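Local coordinates for protein binary enterotoxin of Clostridium perfringens component a (PDB 5WTZ) that transfers ADP-ribose from NAD+ to actin, as the probable enzymatic component of an iota-like binary enterotoxin, at residues K357-L362 with T411-I416; V94-A99 with I156-K161. One frame throughout, in Å; residues are numbered along the deposited sequence.

Interaction 1. Residues K357-L362 with T411-I416; sequences KLILRL and TNKLII
Ile359 O accepts one hydrogen bond and one CA-H contact from strand 411-416. Ile416 N lies 2.7 Å from Ile359 O, and the N-H points almost straight at it (177°). The CA-H of Ile415 adds the weaker contact, with Ile415 CA 3.4 Å from Ile359 O. Bonds from Leu414 N to Lys357 O, Ile359 N to Leu414 O and Arg361 N to Ile416 O complete a parallel ladder. On one face of the sheet, the Leu358 CD2 methyl meets Ile416 CD1 at 3.8 Å and Leu414 CD1 at 4.0 Å. On the other face, Ile415 CG2 lies over one face of the Arg361 guanidinium, 3.9 Å from Arg361 CZ. A bend at chi3 (64°) turns the guanidinium to this methyl. Asp138 and Asp417 pair with its charge. At the start of the contact, a water accepts from Lys357 NZ and donates to Thr411 OG1. Lys357 NZ also bonds Tyr315 O. The two strands lie inside the sheet of the NAD-binding half. Strand 295-301, with the NAD-binding Arg299 and Arg300, flanks 358-364, and strand 391-403 flanks 411-420. Helix 320-330 sets Phe326 against Leu358, Leu414 and Ile416.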
# COMPACT_ATOMS: atom_id res chain seq x y z
N LYS A 357 13.13 5.67 -9.47
CA LYS A 357 11.89 5.13 -10.07
C LYS A 357 11.28 4.00 -9.26
O LYS A 357 10.23 3.44 -9.61
CB LYS A 357 12.16 4.63 -11.50
CG LYS A 357 12.80 5.65 -12.43
CD LYS A 357 13.14 5.00 -13.78
CE LYS A 357 13.95 5.91 -14.67
NZ LYS A 357 14.29 5.22 -15.93
N LEU A 358 11.96 3.63 -8.18
CA LEU A 358 11.54 2.48 -7.41
C LEU A 358 11.12 2.94 -6.02
O LEU A 358 11.95 3.36 -5.21
CB LEU A 358 12.67 1.45 -7.35
CG LEU A 358 13.09 0.82 -8.69
CD1 LEU A 358 14.40 0.06 -8.55
CD2 LEU A 358 12.00 -0.09 -9.26
N ILE A 359 9.82 2.85 -5.76
CA ILE A 359 9.26 3.31 -4.49
C ILE A 359 8.84 2.14 -3.61
O ILE A 359 7.82 1.48 -3.85
CB ILE A 359 8.05 4.24 -4.71
CG1 ILE A 359 8.41 5.34 -5.72
CG2 ILE A 359 7.56 4.80 -3.38
CD1 ILE A 359 7.21 6.19 -6.17
N LEU A 360 9.63 1.88 -2.57
CA LEU A 360 9.30 0.84 -1.60
C LEU A 360 8.09 1.29 -0.79
O LEU A 360 8.06 2.40 -0.28
CB LEU A 360 10.48 0.56 -0.68
CG LEU A 360 10.31 -0.69 0.19
CD1 LEU A 360 10.24 -1.94 -0.68
CD2 LEU A 360 11.46 -0.77 1.22
N ARG A 361 7.08 0.43 -0.71
CA ARG A 361 6.00 0.64 0.26
C ARG A 361 6.00 -0.57 1.17
O ARG A 361 5.43 -1.61 0.85
CB ARG A 361 4.64 0.85 -0.42
CG ARG A 361 3.49 1.09 0.57
CD ARG A 361 2.29 1.80 -0.07
NE ARG A 361 1.66 0.97 -1.10
CZ ARG A 361 0.67 1.37 -1.90
NH1 ARG A 361 0.18 2.60 -1.80
NH2 ARG A 361 0.18 0.55 -2.82
N LEU A 362 6.69 -0.41 2.30
CA LEU A 362 7.07 -1.52 3.17
C LEU A 362 6.13 -1.69 4.36
O LEU A 362 5.92 -0.75 5.14
CB LEU A 362 8.50 -1.31 3.68
CG LEU A 362 9.07 -2.41 4.60
CD1 LEU A 362 9.26 -3.77 3.85
CD2 LEU A 362 10.35 -1.90 5.25
N THR A 411 8.57 10.10 -15.79
CA THR A 411 8.72 8.67 -16.03
C THR A 411 7.71 7.82 -15.28
O THR A 411 7.21 8.20 -14.21
CB THR A 411 10.14 8.19 -15.63
OG1 THR A 411 10.28 6.79 -15.91
CG2 THR A 411 10.33 8.38 -14.18
N ASN A 412 7.42 6.64 -15.83
CA ASN A 412 6.78 5.61 -15.04
C ASN A 412 7.67 5.20 -13.86
O ASN A 412 8.89 5.04 -13.99
CB ASN A 412 6.46 4.39 -15.89
CG ASN A 412 5.25 4.58 -16.74
OD1 ASN A 412 4.30 5.26 -16.34
ND2 ASN A 412 5.25 3.99 -17.92
N LYS A 413 7.03 5.04 -12.71
CA LYS A 413 7.70 4.58 -11.51
C LYS A 413 7.00 3.34 -10.97
O LYS A 413 5.83 3.09 -11.31
CB LYS A 413 7.75 5.69 -10.47
CG LYS A 413 8.54 6.92 -10.96
CD LYS A 413 8.69 7.97 -9.87
CE LYS A 413 9.81 8.96 -10.21
NZ LYS A 413 9.83 10.15 -9.27
N LEU A 414 7.70 2.55 -10.15
CA LEU A 414 7.11 1.33 -9.59
C LEU A 414 6.95 1.41 -8.08
O LEU A 414 7.91 1.58 -7.34
CB LEU A 414 7.96 0.11 -9.94
CG LEU A 414 8.17 -0.12 -11.44
CD1 LEU A 414 9.06 -1.32 -11.69
CD2 LEU A 414 6.82 -0.30 -12.17
N ILE A 415 5.70 1.29 -7.65
CA ILE A 415 5.39 1.16 -6.24
C ILE A 415 5.56 -0.31 -5.86
O ILE A 415 4.84 -1.17 -6.37
CB ILE A 415 3.96 1.66 -5.97
CG1 ILE A 415 3.80 3.09 -6.49
CG2 ILE A 415 3.64 1.58 -4.46
CD1 ILE A 415 2.37 3.54 -6.65
N ILE A 416 6.53 -0.59 -5.00
CA ILE A 416 6.88 -1.97 -4.68
C ILE A 416 6.40 -2.28 -3.28
O ILE A 416 7.07 -1.97 -2.29
CB ILE A 416 8.40 -2.20 -4.83
CG1 ILE A 416 8.85 -1.79 -6.23
CG2 ILE A 416 8.75 -3.66 -4.55
CD1 ILE A 416 10.31 -1.97 -6.49
O HOH W 1 11.72 4.87 -17.33

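Interaction 2. Residues V94-A99 with I156-K161; sequences VYYYEA and ILVHLK
Tyr96 and Val158 form a CH-pi contact on one face of this antiparallel pair. Val158 CB stands 3.8 Å from the centroid of the Tyr96 ring, over its face. The Tyr96 CG sits between the backbone N and the carbonyl carbon (chi1 60°), which swings the ring across toward the partner strand.

An aromatic pair, Tyr95 with His159, is on the opposite face. The rings are near parallel, with planes at 27°, but are slid apart and barely overlap. Their closest atoms are Tyr95 CE2 and His159 CD2, at 3.2 Å. Asp11 bonds both Tyr95 OH and His159 NE2, and Asp207 takes His159 ND1. Carboxylates at both ring nitrogens would favour a protonated imidazole.

The strands belong to the five-stranded mixed sheet of the N-terminal ADP-ribosyltransferase-like half. Strand 92-98 is outermost of the five, and Tyr95 bonds Thr144 of the short strand 141-144 beside it. Strand 201-211 flanks 156-162 on the other side.

The backbone bonds follow the usual antiparallel pattern. Val94 and Leu160 exchange two, as do Tyr96 and Val158. The Glu98 N bond to Ile156 O is sound, but the return bond from Ile156 N to Glu98 O is weak at 3.4 Å. Within segment 94-99, Glu98 OE1 accepts from Ala99 N.

Purely apolar contacts lie alongside. Val158 CG1 is 3.6 Å from Tyr96 CZ. Leu160 CD2 meets the edge of the same ring, 4.1 Å from Tyr96 CE1. Val94 CG2 is 3.9 Å from Leu160 CB, and Glu98 CB is 3.7 Å from Val158 CG2.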
# COMPACT_ATOMS: atom_id res chain seq x y z
N VAL A 94 -19.18 -7.49 0.87
CA VAL A 94 -19.32 -6.95 -0.47
C VAL A 94 -18.54 -7.81 -1.45
O VAL A 94 -17.75 -8.66 -1.03
CB VAL A 94 -18.85 -5.49 -0.55
CG1 VAL A 94 -19.80 -4.60 0.24
CG2 VAL A 94 -17.41 -5.35 -0.05
N TYR A 95 -18.79 -7.59 -2.74
CA TYR A 95 -18.30 -8.45 -3.82
C TYR A 95 -17.64 -7.67 -4.94
O TYR A 95 -18.07 -6.56 -5.28
CB TYR A 95 -19.46 -9.29 -4.39
CG TYR A 95 -20.11 -10.19 -3.37
CD1 TYR A 95 -21.10 -9.70 -2.52
CD2 TYR A 95 -19.74 -11.52 -3.25
CE1 TYR A 95 -21.69 -10.51 -1.58
CE2 TYR A 95 -20.35 -12.34 -2.31
CZ TYR A 95 -21.32 -11.83 -1.47
OH TYR A 95 -21.92 -12.63 -0.53
N TYR A 96 -16.58 -8.24 -5.52
CA TYR A 96 -16.05 -7.75 -6.79
C TYR A 96 -15.09 -8.76 -7.39
O TYR A 96 -14.32 -9.42 -6.67
CB TYR A 96 -15.35 -6.39 -6.63
CG TYR A 96 -14.17 -6.37 -5.68
CD1 TYR A 96 -14.35 -6.22 -4.32
CD2 TYR A 96 -12.87 -6.47 -6.16
CE1 TYR A 96 -13.27 -6.18 -3.44
CE2 TYR A 96 -11.79 -6.43 -5.30
CZ TYR A 96 -11.99 -6.29 -3.95
OH TYR A 96 -10.90 -6.25 -3.12
N TYR A 97 -15.17 -8.90 -8.70
CA TYR A 97 -14.21 -9.67 -9.47
C TYR A 97 -12.89 -8.91 -9.47
O TYR A 97 -12.89 -7.68 -9.48
CB TYR A 97 -14.69 -9.88 -10.89
CG TYR A 97 -15.75 -10.94 -11.07
CD1 TYR A 97 -15.50 -12.28 -10.80
CD2 TYR A 97 -17.00 -10.60 -11.53
CE1 TYR A 97 -16.48 -13.25 -11.00
CE2 TYR A 97 -17.99 -11.56 -11.74
CZ TYR A 97 -17.71 -12.88 -11.46
OH TYR A 97 -18.69 -13.84 -11.65
N GLU A 98 -11.78 -9.64 -9.46
CA GLU A 98 -10.47 -9.01 -9.35
C GLU A 98 -9.39 -9.65 -10.24
O GLU A 98 -9.46 -10.85 -10.55
CB GLU A 98 -10.03 -9.01 -7.88
CG GLU A 98 -8.69 -8.28 -7.62
CD GLU A 98 -8.71 -6.82 -8.08
OE1 GLU A 98 -8.69 -6.54 -9.31
OE2 GLU A 98 -8.75 -5.94 -7.19
N ALA A 99 -8.41 -8.85 -10.65
CA ALA A 99 -7.34 -9.32 -11.52
C ALA A 99 -6.24 -9.92 -10.67
O ALA A 99 -6.06 -9.53 -9.52
CB ALA A 99 -6.81 -8.18 -12.39
N ILE A 156 -10.64 -14.05 -10.36
CA ILE A 156 -10.84 -14.04 -8.92
C ILE A 156 -12.12 -13.33 -8.53
O ILE A 156 -12.50 -12.34 -9.14
CB ILE A 156 -9.63 -13.35 -8.21
CG1 ILE A 156 -8.33 -14.12 -8.50
CG2 ILE A 156 -9.87 -13.19 -6.70
CD1 ILE A 156 -7.05 -13.23 -8.39
N LEU A 157 -12.81 -13.88 -7.54
CA LEU A 157 -13.94 -13.21 -6.92
C LEU A 157 -13.57 -12.89 -5.49
O LEU A 157 -13.23 -13.80 -4.69
CB LEU A 157 -15.21 -14.07 -6.96
CG LEU A 157 -16.37 -13.55 -6.10
CD1 LEU A 157 -16.93 -12.24 -6.67
CD2 LEU A 157 -17.49 -14.59 -5.96
N VAL A 158 -13.60 -11.60 -5.14
CA VAL A 158 -13.30 -11.18 -3.78
C VAL A 158 -14.60 -11.01 -3.00
O VAL A 158 -15.51 -10.30 -3.42
CB VAL A 158 -12.49 -9.87 -3.73
CG1 VAL A 158 -12.18 -9.48 -2.28
CG2 VAL A 158 -11.17 -10.01 -4.50
N HIS A 159 -14.66 -11.67 -1.85
CA HIS A 159 -15.77 -11.63 -0.93
C HIS A 159 -15.27 -10.94 0.34
O HIS A 159 -14.70 -11.57 1.22
CB HIS A 159 -16.27 -13.06 -0.67
CG HIS A 159 -17.41 -13.16 0.29
ND1 HIS A 159 -17.45 -14.12 1.28
CD2 HIS A 159 -18.56 -12.46 0.39
CE1 HIS A 159 -18.58 -14.00 1.96
NE2 HIS A 159 -19.27 -13.00 1.44
N LEU A 160 -15.49 -9.62 0.41
CA LEU A 160 -14.79 -8.74 1.34
C LEU A 160 -15.69 -8.30 2.48
O LEU A 160 -16.80 -7.81 2.24
CB LEU A 160 -14.27 -7.50 0.58
CG LEU A 160 -13.45 -6.47 1.38
CD1 LEU A 160 -12.13 -7.06 1.89
CD2 LEU A 160 -13.19 -5.23 0.55
N LYS A 161 -15.21 -8.49 3.71
CA LYS A 161 -15.98 -8.15 4.91
C LYS A 161 -15.60 -6.76 5.41
O LYS A 161 -14.48 -6.53 5.86
CB LYS A 161 -15.76 -9.20 6.00
CG LYS A 161 -16.65 -9.00 7.23
CD LYS A 161 -16.36 -10.00 8.33
CE LYS A 161 -17.41 -9.91 9.44
NZ LYS A 161 -17.13 -10.85 10.57

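In the fold
From the N terminus, the chain first makes interaction 2. Strand 92-98 pairs with 156-162 and closes a loop holding helix 120-130 and strands 134-136 and 141-144. Interaction 1 comes much later. It closes a loop from 358-364 to 411-420 that holds strands but no helix. The two loops follow in series and neither nest nor cross. Each belongs to a five-stranded sheet with the order 1-3-5-4-2, so the halves repeat one topology. Interaction 2 joins the first and third strands, interaction 1 the third and fifth. They do not touch: their nearest atoms are about 12 Å apart. Asp138, from the N-terminal half, links the halves by pairing with Arg361 of interaction 1.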